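Local coordinates for protein glutathione peroxidase (Schistosoma mansoni, PDB 2V1M) that catalyses the reduction of hydrogen peroxide by glutathione, giving glutathione disulfide and water, as a thioredoxin-fold member of the glutathione peroxidase family, at residues 34-40 with 133-139. Residues are numbered along the deposited sequence; the frame is centred on the assembly and turned at random. Where two conformers were deposited one is given.
Sequences CLIVNVA and NFSKFLV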
ATOM      1  N   CYS A  34       7.571  -0.786  -5.352  1.00  3.12           N
ATOM      2  CA  CYS A  34       6.234  -0.507  -4.882  1.00  2.86           C
ATOM      3  C   CYS A  34       6.209  -0.294  -3.386  1.00  2.87           C
ATOM      4  O   CYS A  34       6.889  -1.006  -2.627  1.00  3.86           O
ATOM      5  CB  CYS A  34       5.251  -1.645  -5.234  1.00  3.11           C
ATOM      6  SG  CYS A  34       5.087  -1.960  -7.001  1.00  4.78           S
ATOM      7  N   LEU A  35       5.397   0.673  -2.965  1.00  2.78           N
ATOM      8  CA  LEU A  35       5.121   0.902  -1.556  1.00  2.83           C
ATOM      9  C   LEU A  35       3.637   0.623  -1.358  1.00  2.65           C
ATOM     10  O   LEU A  35       2.801   1.318  -1.954  1.00  3.22           O
ATOM     11  CB  LEU A  35       5.475   2.334  -1.141  1.00  3.07           C
ATOM     12  CG  LEU A  35       5.360   2.565   0.382  1.00  4.75           C
ATOM     13  CD1 LEU A  35       6.424   1.754   1.167  1.00  5.67           C
ATOM     14  CD2 LEU A  35       5.461   4.064   0.668  1.00  7.14           C
ATOM     15  N   ILE A  36       3.319  -0.442  -0.610  1.00  2.74           N
ATOM     16  CA  ILE A  36       1.952  -0.919  -0.474  1.00  2.79           C
ATOM     17  C   ILE A  36       1.447  -0.552   0.913  1.00  2.72           C
ATOM     18  O   ILE A  36       2.068  -0.968   1.943  1.00  2.90           O
ATOM     19  CB  ILE A  36       1.874  -2.452  -0.743  1.00  2.76           C
ATOM     20  CG1 ILE A  36       2.443  -2.747  -2.146  1.00  3.05           C
ATOM     21  CG2 ILE A  36       0.421  -2.890  -0.576  1.00  3.11           C
ATOM     22  CD1 ILE A  36       2.403  -4.217  -2.546  1.00  4.12           C
ATOM     23  N   VAL A  37       0.360   0.204   0.951  1.00  2.53           N
ATOM     24  CA  VAL A  37      -0.112   0.816   2.204  1.00  2.59           C
ATOM     25  C   VAL A  37      -1.572   0.470   2.386  1.00  2.51           C
ATOM     26  O   VAL A  37      -2.371   0.640   1.465  1.00  3.00           O
ATOM     27  CB  VAL A  37       0.056   2.371   2.110  1.00  2.63           C
ATOM     28  CG1 VAL A  37      -0.290   3.011   3.479  1.00  3.03           C
ATOM     29  CG2 VAL A  37       1.438   2.733   1.663  1.00  3.20           C
ATOM     30  N   ASN A  38      -1.963  -0.034   3.573  1.00  2.53           N
ATOM     31  CA  ASN A  38      -3.387  -0.171   3.898  1.00  2.65           C
ATOM     32  C   ASN A  38      -3.850   1.145   4.503  1.00  2.74           C
ATOM     33  O   ASN A  38      -3.154   1.705   5.343  1.00  2.73           O
ATOM     34  CB  ASN A  38      -3.653  -1.368   4.808  1.00  3.03           C
ATOM     35  CG  ASN A  38      -2.934  -1.271   6.172  1.00  2.90           C
ATOM     36  OD1 ASN A  38      -1.693  -1.260   6.234  1.00  2.81           O
ATOM     37  ND2 ASN A  38      -3.713  -1.248   7.259  1.00  3.18           N
ATOM     38  N   VAL A  39      -5.001   1.653   4.030  1.00  2.69           N
ATOM     39  CA  VAL A  39      -5.405   3.007   4.346  1.00  2.69           C
ATOM     40  C   VAL A  39      -6.788   3.029   4.977  1.00  2.72           C
ATOM     41  O   VAL A  39      -7.544   2.050   4.964  1.00  2.94           O
ATOM     42  CB  VAL A  39      -5.339   3.918   3.075  1.00  2.55           C
ATOM     43  CG1 VAL A  39      -3.918   3.992   2.550  1.00  3.08           C
ATOM     44  CG2 VAL A  39      -6.304   3.423   1.987  1.00  3.18           C
ATOM     45  N   ALA A  40      -7.108   4.202   5.557  1.00  2.96           N
ATOM     46  CA  ALA A  40      -8.413   4.487   6.146  1.00  3.00           C
ATOM     47  C   ALA A  40      -8.593   5.995   6.152  1.00  3.13           C
ATOM     48  O   ALA A  40      -7.627   6.742   6.422  1.00  3.32           O
ATOM     49  CB  ALA A  40      -8.507   3.953   7.573  1.00  3.79           C
ATOM     50  N   ASN A 133      -4.291   0.797  10.752  1.00  2.92           N
ATOM     51  CA  ASN A 133      -4.216   1.469   9.452  1.00  3.05           C
ATOM     52  C   ASN A 133      -2.806   2.015   9.210  1.00  2.87           C
ATOM     53  O   ASN A 133      -2.100   2.422  10.131  1.00  3.23           O
ATOM     54  CB  ASN A 133      -5.248   2.585   9.399  1.00  3.19           C
ATOM     55  CG  ASN A 133      -6.619   2.119   9.816  1.00  3.09           C
ATOM     56  OD1 ASN A 133      -7.210   1.219   9.199  1.00  3.21           O
ATOM     57  ND2 ASN A 133      -7.125   2.708  10.903  1.00  3.41           N
ATOM     58  N   PHE A 134      -2.451   2.099   7.924  1.00  2.87           N
ATOM     59  CA  PHE A 134      -1.227   2.739   7.447  1.00  2.75           C
ATOM     60  C   PHE A 134       0.052   1.986   7.778  1.00  2.70           C
ATOM     61  O   PHE A 134       1.101   2.595   7.942  1.00  3.10           O
ATOM     62  CB  PHE A 134      -1.146   4.220   7.847  1.00  2.99           C
ATOM     63  CG  PHE A 134      -2.292   5.024   7.275  1.00  3.21           C
ATOM     64  CD1 PHE A 134      -2.308   5.376   5.928  1.00  2.92           C
ATOM     65  CD2 PHE A 134      -3.354   5.445   8.083  1.00  3.32           C
ATOM     66  CE1 PHE A 134      -3.334   6.119   5.383  1.00  3.33           C
ATOM     67  CE2 PHE A 134      -4.394   6.180   7.530  1.00  3.68           C
ATOM     68  CZ  PHE A 134      -4.413   6.527   6.205  1.00  3.69           C
ATOM     69  N   SER A 135      -0.009   0.651   7.829  0.50  2.86           N
ATOM     70  CA  SER A 135       1.252  -0.097   7.733  0.50  3.02           C
ATOM     71  C   SER A 135       1.761   0.028   6.282  0.50  2.72           C
ATOM     72  O   SER A 135       1.003   0.389   5.357  0.50  2.85           O
ATOM     73  CB  SER A 135       1.018  -1.567   8.058  0.50  3.82           C
ATOM     74  OG  SER A 135       2.219  -2.198   8.450  0.25  5.33           O
ATOM     75  N   LYS A 136       3.057  -0.238   6.085  1.00  2.68           N
ATOM     76  CA  LYS A 136       3.698  -0.114   4.777  1.00  2.80           C
ATOM     77  C   LYS A 136       4.562  -1.316   4.482  1.00  2.84           C
ATOM     78  O   LYS A 136       5.344  -1.754   5.346  1.00  3.66           O
ATOM     79  CB  LYS A 136       4.551   1.165   4.656  1.00  3.07           C
ATOM     80  CG  LYS A 136       3.804   2.470   4.844  1.00  3.14           C
ATOM     81  CD  LYS A 136       3.751   3.010   6.302  1.00  2.70           C
ATOM     82  CE  LYS A 136       2.988   4.316   6.319  1.00  3.16           C
ATOM     83  NZ  LYS A 136       2.728   4.824   7.699  1.00  2.98           N
ATOM     84  N   PHE A 137       4.481  -1.839   3.250  1.00  2.77           N
ATOM     85  CA  PHE A 137       5.424  -2.854   2.750  1.00  2.55           C
ATOM     86  C   PHE A 137       6.158  -2.285   1.555  1.00  2.51           C
ATOM     87  O   PHE A 137       5.538  -1.686   0.646  1.00  3.35           O
ATOM     88  CB  PHE A 137       4.724  -4.150   2.327  1.00  2.89           C
ATOM     89  CG  PHE A 137       4.187  -4.948   3.474  1.00  2.51           C
ATOM     90  CD1 PHE A 137       4.904  -6.016   4.001  1.00  2.65           C
ATOM     91  CD2 PHE A 137       2.950  -4.640   4.047  1.00  2.83           C
ATOM     92  CE1 PHE A 137       4.397  -6.787   5.043  1.00  3.25           C
ATOM     93  CE2 PHE A 137       2.435  -5.397   5.076  1.00  3.62           C
ATOM     94  CZ  PHE A 137       3.162  -6.457   5.592  1.00  3.21           C
ATOM     95  N   LEU A 138       7.479  -2.473   1.533  1.00  2.61           N
ATOM     96  CA  LEU A 138       8.327  -2.025   0.441  1.00  3.02           C
ATOM     97  C   LEU A 138       8.731  -3.263  -0.378  1.00  2.94           C
ATOM     98  O   LEU A 138       9.252  -4.254   0.154  1.00  2.95           O
ATOM     99  CB  LEU A 138       9.557  -1.327   1.002  1.00  3.16           C
ATOM    100  CG  LEU A 138      10.572  -0.815  -0.009  1.00  4.33           C
ATOM    101  CD1 LEU A 138       9.935   0.203  -0.970  1.00  5.35           C
ATOM    102  CD2 LEU A 138      11.778  -0.225   0.707  1.00  6.21           C
ATOM    103  N   VAL A 139       8.475  -3.161  -1.688  1.00  3.08           N
ATOM    104  CA  VAL A 139       8.630  -4.254  -2.653  1.00  2.84           C
ATOM    105  C   VAL A 139       9.617  -3.791  -3.718  1.00  2.77           C
ATOM    106  O   VAL A 139       9.479  -2.694  -4.302  1.00  3.17           O
ATOM    107  CB  VAL A 139       7.268  -4.586  -3.263  1.00  3.16           C
ATOM    108  CG1 VAL A 139       7.390  -5.710  -4.333  1.00  4.15           C
ATOM    109  CG2 VAL A 139       6.237  -4.955  -2.206  1.00  3.82           C
TER
HETATM  110  O   HOH W   1      -6.221   0.183   6.829  1.00  3.24           O
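Two reciprocal pairs of backbone hydrogen bonds show how an antiparallel ladder is built: Cys34 N to Val139 O (2.9 Å) and Val139 N to Cys34 O (2.8 Å), then Ile36 N to Phe137 O (2.8 Å) and Phe137 N to Ile36 O (2.9 Å). Between and beyond them lie the non-hydrogen-bonded pairs Leu35–Leu138 and Val37–Lys136, where CA-H...O contacts such as Leu35 CA to Phe137 O (3.4 Å) fill in.

Regular pairing ends after Val37 and Lys136. Beyond it the register slips by one: Phe134, at positive phi (70°), gives its N to Asn38 O (2.7 Å), while Asn38 N holds Ser135 O only weakly (3.5 Å). The Asn38 side chain bridges the irregular part: OD1 meets Ser135 N in a weak bond (3.0 Å), ND2 bonds to the carbonyl of Trp132, and a water links ND2 to Asn133 OD1. Lys136 NZ bonds back to Phe134 O (2.8 Å) and also reaches Asn49 and Thr153.

Side chains alternate between the two faces of the sheet. Ile36 CD1 meets Val139 CG2 (3.9 Å) on the face where Ile36 and Phe137 touch helix 113-121; Leu35 and Val37 lie on the other, with Leu35 packing on helix 46-60. The Phe134 ring takes Val39 CA over one face, a CH-pi contact 4.2 Å from its centroid.

This is the centre of the thioredoxin-fold sheet, where 33-39 also pairs in parallel with 65-71. A backbone-bonded ladder with mainly apolar side chains fixes the register; its irregular polar end places Asn133, whose ND2 hydrogen-bonds position 43, the active-site residue by similarity, changed in this structure and present as cysteinesulfonic acid.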